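Local structure of m3DLH protein (Halieaceae bacterium, 7JKA) at residues R59-A62 against R63-A66; G194-R198 against D199-W203; S238-A241 against M242-F246. The protein probably hydrolyses ester or lactone bonds as a dienelactone hydrolase family member of the alpha/beta-hydrolase clan, and possibly phosphotriesters. All coordinates share one frame; numbering follows the deposited sequence.

From the N terminus, the chain first meets contact 1 within helix 56-67, the helical arm of the beta-alpha-beta unit between strands 42-48 and 71-74. Contact 2 follows, ending helix 186-198 and turning the chain toward strand 203-208. Contact 3 lies in the C-terminal helix 232-250. Each closes only a local turn, and the three stand in series, neither nested nor crossed. Contacts 1 and 3 touch, as Leu65 CD2 lies 3.7 Å from Met242 CE, so their two helices pack together beside the sheet. Contact 2 touches neither, its nearest atoms lying about 18 Å from contact 1 and about 6 Å from contact 3.

Contact 1. Residues R59-A62 against R63-A66; sequences RERA and RRLA
Residues 59-62 and 63-66 are consecutive turns of helix 56-67, joined by i to i+4 backbone hydrogen bonds from Arg63 N to Arg59 O through Ala66 N to Ala62 O. On the outer side of these turns, Glu60 forms a salt-bridge network with Arg63 and Arg64. Arg63 grips the carboxylate side-on: its NE donates to Glu60 OE1 at 2.9 Å, from above the carboxylate plane, and its NH2 donates to Glu60 OE2 at 2.9 Å in a nearly straight bond (173°). Glu60 OE2 also accepts from Arg64 NE, 2.9 Å away, with the carboxylate and this guanidinium turned 82° apart. Both donors to OE2 are tilted out of the carboxylate plane and reach it from the same face, Arg63 NH2 on the syn side and Arg64 NE on the anti side. The glutamate meets both arginines because its CG stands anti to the backbone N (chi1 170°) and the chain bends at chi2, carrying the carboxylate forward along the helix to the next turn. With an alanine here, Arg63 would probably lose the carboxylate that fixes its guanidinium, while Arg64 would keep Glu235 but lose the grip on its NE. Arg64 further lays its guanidinium flat against that of Arg61, with centres 3.9 Å apart and Arg64 NH1 over one face of its neighbour. Glu235 OE2, from helix 232-250, forms salt bridges with Arg61 NH2 and Arg64 NH1, consistent with the stacking of the two groups. Leu65 turns to the buried side of the helix, packing on Val45 and Val47 of strand 42-48 and on Trp239, Met242 and Phe246 of helix 232-250, while Ala62 and Ala66 rest on His33 of strand 27-35.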
loop_
_atom_site.group_PDB
_atom_site.type_symbol
_atom_site.label_atom_id
_atom_site.label_comp_id
_atom_site.label_asym_id
_atom_site.label_seq_id
_atom_site.Cartn_x
_atom_site.Cartn_y
_atom_site.Cartn_z
ATOM N N ARG A 59 3.314 -0.252 10.852
ATOM C CA ARG A 59 3.773 -1.421 11.596
ATOM C C ARG A 59 2.599 -2.215 12.148
ATOM O O ARG A 59 2.604 -3.455 12.126
ATOM C CB ARG A 59 4.699 -0.993 12.736
ATOM C CG ARG A 59 5.990 -0.298 12.308
ATOM C CD ARG A 59 6.813 0.061 13.555
ATOM N NE ARG A 59 8.085 0.645 13.171
ATOM C CZ ARG A 59 8.361 1.944 13.205
ATOM N NH1 ARG A 59 7.465 2.818 13.652
ATOM N NH2 ARG A 59 9.554 2.363 12.807
ATOM N N GLU A 60 1.594 -1.516 12.678
ATOM C CA GLU A 60 0.433 -2.201 13.228
ATOM C C GLU A 60 -0.334 -2.937 12.132
ATOM O O GLU A 60 -0.817 -4.047 12.355
ATOM C CB GLU A 60 -0.459 -1.197 13.957
ATOM C CG GLU A 60 -1.806 -1.751 14.374
ATOM C CD GLU A 60 -1.732 -2.852 15.411
ATOM O OE1 GLU A 60 -0.647 -3.084 15.995
ATOM O OE2 GLU A 60 -2.793 -3.483 15.646
ATOM N N ARG A 61 -0.428 -2.365 10.928
ATOM C CA ARG A 61 -1.123 -3.092 9.868
ATOM C C ARG A 61 -0.334 -4.330 9.442
ATOM O O ARG A 61 -0.915 -5.383 9.168
ATOM C CB ARG A 61 -1.396 -2.167 8.683
ATOM C CG ARG A 61 -2.163 -0.910 9.065
ATOM C CD ARG A 61 -3.454 -1.296 9.748
ATOM N NE ARG A 61 -4.348 -0.201 10.174
ATOM C CZ ARG A 61 -4.130 0.597 11.220
ATOM N NH1 ARG A 61 -2.994 0.511 11.911
ATOM N NH2 ARG A 61 -5.043 1.497 11.579
ATOM N N ALA A 62 0.996 -4.232 9.396
ATOM C CA ALA A 62 1.805 -5.418 9.102
ATOM C C ALA A 62 1.614 -6.463 10.193
ATOM O O ALA A 62 1.502 -7.659 9.911
ATOM C CB ALA A 62 3.280 -5.027 8.978
ATOM N N ARG A 63 1.575 -6.027 11.448
ATOM C CA ARG A 63 1.308 -6.964 12.533
ATOM C C ARG A 63 -0.035 -7.658 12.345
ATOM O O ARG A 63 -0.134 -8.876 12.499
ATOM C CB ARG A 63 1.353 -6.236 13.871
ATOM C CG ARG A 63 1.438 -7.142 15.075
ATOM C CD ARG A 63 1.151 -6.356 16.344
ATOM N NE ARG A 63 -0.242 -5.917 16.329
ATOM C CZ ARG A 63 -1.283 -6.701 16.593
ATOM N NH1 ARG A 63 -1.096 -7.973 16.932
ATOM N NH2 ARG A 63 -2.513 -6.208 16.533
ATOM N N ARG A 64 -1.078 -6.897 11.995
ATOM C CA ARG A 64 -2.399 -7.496 11.806
ATOM C C ARG A 64 -2.383 -8.507 10.668
ATOM O O ARG A 64 -3.008 -9.570 10.764
ATOM C CB ARG A 64 -3.430 -6.397 11.559
ATOM C CG ARG A 64 -3.618 -5.462 12.748
ATOM C CD ARG A 64 -4.645 -4.357 12.422
ATOM N NE ARG A 64 -4.700 -3.397 13.517
ATOM C CZ ARG A 64 -5.439 -2.294 13.508
ATOM N NH1 ARG A 64 -6.194 -2.006 12.451
ATOM N NH2 ARG A 64 -5.411 -1.476 14.548
ATOM N N LEU A 65 -1.628 -8.218 9.600
ATOM C CA LEU A 65 -1.511 -9.161 8.490
ATOM C C LEU A 65 -0.807 -10.451 8.922
ATOM O O LEU A 65 -1.195 -11.549 8.508
ATOM C CB LEU A 65 -0.761 -8.496 7.336
ATOM C CG LEU A 65 -1.598 -7.418 6.616
ATOM C CD1 LEU A 65 -0.647 -6.602 5.784
ATOM C CD2 LEU A 65 -2.681 -8.024 5.726
ATOM N N ALA A 66 0.243 -10.338 9.733
ATOM C CA ALA A 66 0.867 -11.538 10.289
ATOM C C ALA A 66 -0.142 -12.355 11.093
ATOM O O ALA A 66 -0.105 -13.595 11.077
ATOM C CB ALA A 66 2.063 -11.150 11.165
#

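Contact 2. Residues G194-R198 against D199-W203; sequences GEWRR and DRVDW
Asp199 and Arg198, neighbours at the end of helix 186-198, form a two-pronged salt bridge. Arg198 NE donates to Asp199 OD1 at 2.7 Å, and Arg198 NH1 donates to Asp199 OD2 at 2.8 Å. Both oxygens lie near the guanidinium plane, but the carboxylate is tilted 38° against it, with NE above the carboxylate plane at OD1. The chain of Arg198 bends at chi3 (65°), bringing its nitrogens alongside the carboxylate. Asp199 OD2 also accepts from Gly167 N, and Arg198 NH2 pairs with Glu161.

Backbone bonds end the helix in a Schellman motif: Val201 N reaches back to Trp196 O at 3.0 Å and Arg200 N to Arg197 O at 3.3 Å, and Arg200, with a positive phi of 55°, turns the chain away.

Apolar contacts centre on Trp196 and Trp203. Trp196 CB sits over one face of the Trp203 five-membered ring, 3.7 Å from its centroid in a CH-pi contact, while the two indoles meet obliquely. Arg197 CG approaches Trp203 CZ2 at 3.7 Å, and Val201 CB lies 4.0 Å from Trp196 CB.

The turn thus leads helix 186-198 into strand 203-208, with Trp196 resting on Val173 and Val175 of the adjoining strand 172-178, and Val201 also on Val173.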
loop_
_atom_site.group_PDB
_atom_site.type_symbol
_atom_site.label_atom_id
_atom_site.label_comp_id
_atom_site.label_asym_id
_atom_site.label_seq_id
_atom_site.Cartn_x
_atom_site.Cartn_y
_atom_site.Cartn_z
ATOM N N GLY A 194 -10.967 4.423 -16.237
ATOM C CA GLY A 194 -10.883 4.279 -17.682
ATOM C C GLY A 194 -9.717 3.414 -18.123
ATOM O O GLY A 194 -9.840 2.633 -19.071
ATOM N N GLU A 195 -8.567 3.549 -17.447
ATOM C CA GLU A 195 -7.421 2.684 -17.720
ATOM C C GLU A 195 -7.774 1.232 -17.469
ATOM O O GLU A 195 -7.506 0.352 -18.298
ATOM C CB GLU A 195 -6.233 3.088 -16.837
ATOM C CG GLU A 195 -5.758 4.506 -17.047
ATOM C CD GLU A 195 -4.857 5.006 -15.950
ATOM O OE1 GLU A 195 -4.555 4.236 -15.005
ATOM O OE2 GLU A 195 -4.468 6.185 -16.021
ATOM N N TRP A 196 -8.402 0.970 -16.326
ATOM C CA TRP A 196 -8.666 -0.401 -15.936
ATOM C C TRP A 196 -9.780 -1.014 -16.780
ATOM O O TRP A 196 -9.739 -2.217 -17.052
ATOM C CB TRP A 196 -8.993 -0.444 -14.439
ATOM C CG TRP A 196 -7.836 0.081 -13.611
ATOM C CD1 TRP A 196 -6.524 0.214 -14.012
ATOM C CD2 TRP A 196 -7.895 0.562 -12.259
ATOM N NE1 TRP A 196 -5.776 0.741 -12.983
ATOM C CE2 TRP A 196 -6.585 0.956 -11.897
ATOM C CE3 TRP A 196 -8.934 0.692 -11.319
ATOM C CZ2 TRP A 196 -6.286 1.484 -10.638
ATOM C CZ3 TRP A 196 -8.640 1.196 -10.064
ATOM C CH2 TRP A 196 -7.320 1.573 -9.726
ATOM N N ARG A 197 -10.765 -0.210 -17.219
ATOM C CA ARG A 197 -11.778 -0.700 -18.156
ATOM C C ARG A 197 -11.143 -1.044 -19.496
ATOM O O ARG A 197 -11.427 -2.095 -20.080
ATOM C CB ARG A 197 -12.878 0.348 -18.344
ATOM C CG ARG A 197 -13.784 0.529 -17.128
ATOM C CD ARG A 197 -14.923 1.513 -17.396
ATOM N NE ARG A 197 -15.840 1.000 -18.403
ATOM C CZ ARG A 197 -17.027 1.532 -18.677
ATOM N NH1 ARG A 197 -17.442 2.603 -18.011
ATOM N NH2 ARG A 197 -17.799 0.994 -19.615
ATOM N N ARG A 198 -10.287 -0.155 -20.000
ATOM C CA ARG A 198 -9.626 -0.393 -21.280
ATOM C C ARG A 198 -8.845 -1.699 -21.271
ATOM O O ARG A 198 -8.893 -2.472 -22.237
ATOM C CB ARG A 198 -8.695 0.770 -21.596
ATOM C CG ARG A 198 -7.858 0.577 -22.860
ATOM C CD ARG A 198 -6.680 1.538 -22.837
ATOM N NE ARG A 198 -5.767 1.216 -21.748
ATOM C CZ ARG A 198 -4.994 2.099 -21.119
ATOM N NH1 ARG A 198 -4.219 1.694 -20.139
ATOM N NH2 ARG A 198 -5.015 3.381 -21.456
ATOM N N ASP A 199 -8.113 -1.966 -20.188
ATOM C CA ASP A 199 -7.223 -3.111 -20.155
ATOM C C ASP A 199 -7.875 -4.340 -19.549
ATOM O O ASP A 199 -7.209 -5.366 -19.387
ATOM C CB ASP A 199 -5.950 -2.761 -19.379
ATOM C CG ASP A 199 -5.169 -1.634 -20.039
ATOM O OD1 ASP A 199 -5.345 -1.423 -21.260
ATOM O OD2 ASP A 199 -4.415 -0.954 -19.316
ATOM N N ARG A 200 -9.161 -4.260 -19.212
ATOM C CA ARG A 200 -9.876 -5.388 -18.625
ATOM C C ARG A 200 -9.158 -5.906 -17.381
ATOM O O ARG A 200 -9.060 -7.112 -17.150
ATOM C CB ARG A 200 -10.078 -6.495 -19.658
ATOM C CG ARG A 200 -10.804 -5.994 -20.891
ATOM C CD ARG A 200 -10.704 -6.974 -22.043
ATOM N NE ARG A 200 -11.735 -6.732 -23.050
ATOM C CZ ARG A 200 -11.613 -5.876 -24.061
ATOM N NH1 ARG A 200 -10.501 -5.168 -24.206
ATOM N NH2 ARG A 200 -12.607 -5.727 -24.928
ATOM N N VAL A 201 -8.650 -4.976 -16.563
ATOM C CA VAL A 201 -8.139 -5.344 -15.252
ATOM C C VAL A 201 -9.300 -5.888 -14.433
ATOM O O VAL A 201 -10.441 -5.441 -14.574
ATOM C CB VAL A 201 -7.511 -4.119 -14.560
ATOM C CG1 VAL A 201 -7.045 -4.429 -13.146
ATOM C CG2 VAL A 201 -6.334 -3.576 -15.379
ATOM N N ASP A 202 -9.013 -6.864 -13.572
ATOM C CA ASP A 202 -9.973 -7.284 -12.548
ATOM C C ASP A 202 -9.884 -6.263 -11.430
ATOM O O ASP A 202 -9.061 -6.391 -10.528
ATOM C CB ASP A 202 -9.645 -8.672 -12.025
ATOM C CG ASP A 202 -10.635 -9.152 -10.985
ATOM O OD1 ASP A 202 -11.495 -8.356 -10.542
ATOM O OD2 ASP A 202 -10.541 -10.330 -10.631
ATOM N N TRP A 203 -10.733 -5.242 -11.496
ATOM C CA TRP A 203 -10.695 -4.106 -10.598
ATOM C C TRP A 203 -12.039 -3.931 -9.901
ATOM O O TRP A 203 -13.106 -4.302 -10.430
ATOM C CB TRP A 203 -10.304 -2.801 -11.338
ATOM C CG TRP A 203 -11.314 -2.296 -12.348
ATOM C CD1 TRP A 203 -11.448 -2.694 -13.641
ATOM C CD2 TRP A 203 -12.295 -1.269 -12.137
ATOM N NE1 TRP A 203 -12.472 -1.986 -14.256
ATOM C CE2 TRP A 203 -12.982 -1.088 -13.354
ATOM C CE3 TRP A 203 -12.636 -0.463 -11.037
ATOM C CZ2 TRP A 203 -14.043 -0.173 -13.499
ATOM C CZ3 TRP A 203 -13.684 0.467 -11.189
ATOM C CH2 TRP A 203 -14.352 0.613 -12.413
#

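Contact 3. Residues S238-A241 against M242-F246; sequences SWTA and MRNLF
Met242 N donates to Ser238 O at 2.9 Å, the first of four successive i to i+4 bonds that carry helix 232-250 through these turns. Arg243, Asn244 and Leu245 continue the series to Trp239, Thr240 and Ala241, the shortest bond running 2.8 Å from Asn244 N to Thr240 O. Two hydroxyls turn back to earlier carbonyls of the same helix: Ser238 OG bonds to Thr234 O and Glu235 O, and Thr240 OG1 to Ala236 O.

Outward from the backbone, Met242 and Trp239 lie side by side in a Met-aromatic contact. The methyl carbon Met242 CE stands 3.5 Å from the centroid of the Trp239 six-membered ring, only 5° off the normal, and Met242 SD lies over the same ring at 4.0 Å. Met242 CG is anti to the backbone N (chi1 179°), and the bend at chi3 (74°) brings the methyl over the ring centre. Arg243 CD comes obliquely to Trp239 CD1 at 4.0 Å. The Thr240 and Asn244 side chains lie side by side, with Thr240 CG2 3.8 Å from Asn244 ND2. Trp239 also touches Leu68, and Met242 packs on Val152 of strand 150-154.

Between the methionine and the indole the attraction is probably dispersion and CH-pi, with methyl and sulfur on one face of the ring, while the hydrogen bonds linking these two turns run along the backbone.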
loop_
_atom_site.group_PDB
_atom_site.type_symbol
_atom_site.label_atom_id
_atom_site.label_comp_id
_atom_site.label_asym_id
_atom_site.label_seq_id
_atom_site.Cartn_x
_atom_site.Cartn_y
_atom_site.Cartn_z
ATOM N N SER A 238 -13.437 -1.982 5.114
ATOM C CA SER A 238 -12.408 -2.059 4.090
ATOM C C SER A 238 -11.369 -3.131 4.415
ATOM O O SER A 238 -10.887 -3.807 3.506
ATOM C CB SER A 238 -11.735 -0.696 3.907
ATOM O OG SER A 238 -11.129 -0.223 5.099
ATOM N N TRP A 239 -11.032 -3.329 5.698
ATOM C CA TRP A 239 -10.126 -4.423 6.046
ATOM C C TRP A 239 -10.755 -5.768 5.705
ATOM O O TRP A 239 -10.084 -6.673 5.191
ATOM C CB TRP A 239 -9.791 -4.356 7.530
ATOM C CG TRP A 239 -8.616 -5.174 7.956
ATOM C CD1 TRP A 239 -8.648 -6.317 8.708
ATOM C CD2 TRP A 239 -7.235 -4.905 7.679
ATOM N NE1 TRP A 239 -7.364 -6.781 8.899
ATOM C CE2 TRP A 239 -6.480 -5.929 8.293
ATOM C CE3 TRP A 239 -6.557 -3.897 6.984
ATOM C CZ2 TRP A 239 -5.075 -5.977 8.230
ATOM C CZ3 TRP A 239 -5.164 -3.941 6.926
ATOM C CH2 TRP A 239 -4.441 -4.975 7.544
ATOM N N THR A 240 -12.053 -5.917 5.974
ATOM C CA THR A 240 -12.739 -7.149 5.604
ATOM C C THR A 240 -12.736 -7.342 4.096
ATOM O O THR A 240 -12.539 -8.458 3.605
ATOM C CB THR A 240 -14.174 -7.116 6.134
ATOM O OG1 THR A 240 -14.129 -7.171 7.565
ATOM C CG2 THR A 240 -15.005 -8.304 5.622
ATOM N N ALA A 241 -12.979 -6.264 3.336
ATOM C CA ALA A 241 -12.957 -6.402 1.884
ATOM C C ALA A 241 -11.584 -6.845 1.400
ATOM O O ALA A 241 -11.484 -7.697 0.513
ATOM C CB ALA A 241 -13.384 -5.088 1.224
ATOM N N MET A 242 -10.513 -6.290 1.984
ATOM C CA MET A 242 -9.158 -6.733 1.678
ATOM C C MET A 242 -8.981 -8.210 1.991
ATOM O O MET A 242 -8.448 -8.973 1.173
ATOM C CB MET A 242 -8.164 -5.911 2.488
ATOM C CG MET A 242 -6.698 -6.299 2.264
ATOM S SD MET A 242 -5.665 -5.809 3.658
ATOM C CE MET A 242 -6.174 -7.061 4.838
ATOM N N ARG A 243 -9.407 -8.633 3.184
ATOM C CA ARG A 243 -9.277 -10.039 3.561
ATOM C C ARG A 243 -10.044 -10.948 2.608
ATOM O O ARG A 243 -9.555 -12.021 2.248
ATOM C CB ARG A 243 -9.760 -10.257 4.995
ATOM C CG ARG A 243 -8.868 -9.685 6.073
ATOM C CD ARG A 243 -9.407 -10.082 7.457
ATOM N NE ARG A 243 -9.363 -11.536 7.646
ATOM C CZ ARG A 243 -9.828 -12.184 8.715
ATOM N NH1 ARG A 243 -10.380 -11.517 9.722
ATOM N NH2 ARG A 243 -9.724 -13.502 8.785
ATOM N N ASN A 244 -11.251 -10.543 2.192
ATOM C CA ASN A 244 -12.020 -11.373 1.257
ATOM C C ASN A 244 -11.299 -11.516 -0.077
ATOM O O ASN A 244 -11.328 -12.588 -0.690
ATOM C CB ASN A 244 -13.416 -10.792 1.009
ATOM C CG ASN A 244 -14.329 -10.843 2.240
ATOM O OD1 ASN A 244 -14.159 -11.651 3.143
ATOM N ND2 ASN A 244 -15.342 -9.969 2.244
ATOM N N LEU A 245 -10.679 -10.433 -0.562
ATOM C CA LEU A 245 -9.930 -10.494 -1.818
ATOM C C LEU A 245 -8.706 -11.385 -1.674
ATOM O O LEU A 245 -8.441 -12.239 -2.529
ATOM C CB LEU A 245 -9.504 -9.093 -2.259
ATOM C CG LEU A 245 -8.761 -9.035 -3.601
ATOM C CD1 LEU A 245 -9.617 -9.606 -4.732
ATOM C CD2 LEU A 245 -8.361 -7.604 -3.916
ATOM N N PHE A 246 -7.963 -11.211 -0.583
ATOM C CA PHE A 246 -6.794 -12.057 -0.350
ATOM C C PHE A 246 -7.188 -13.529 -0.274
ATOM O O PHE A 246 -6.506 -14.389 -0.850
ATOM C CB PHE A 246 -6.091 -11.627 0.932
ATOM C CG PHE A 246 -5.308 -10.335 0.807
ATOM C CD1 PHE A 246 -5.250 -9.629 -0.391
ATOM C CD2 PHE A 246 -4.669 -9.812 1.917
ATOM C CE1 PHE A 246 -4.519 -8.438 -0.484
ATOM C CE2 PHE A 246 -3.926 -8.626 1.830
ATOM C CZ PHE A 246 -3.855 -7.945 0.644
#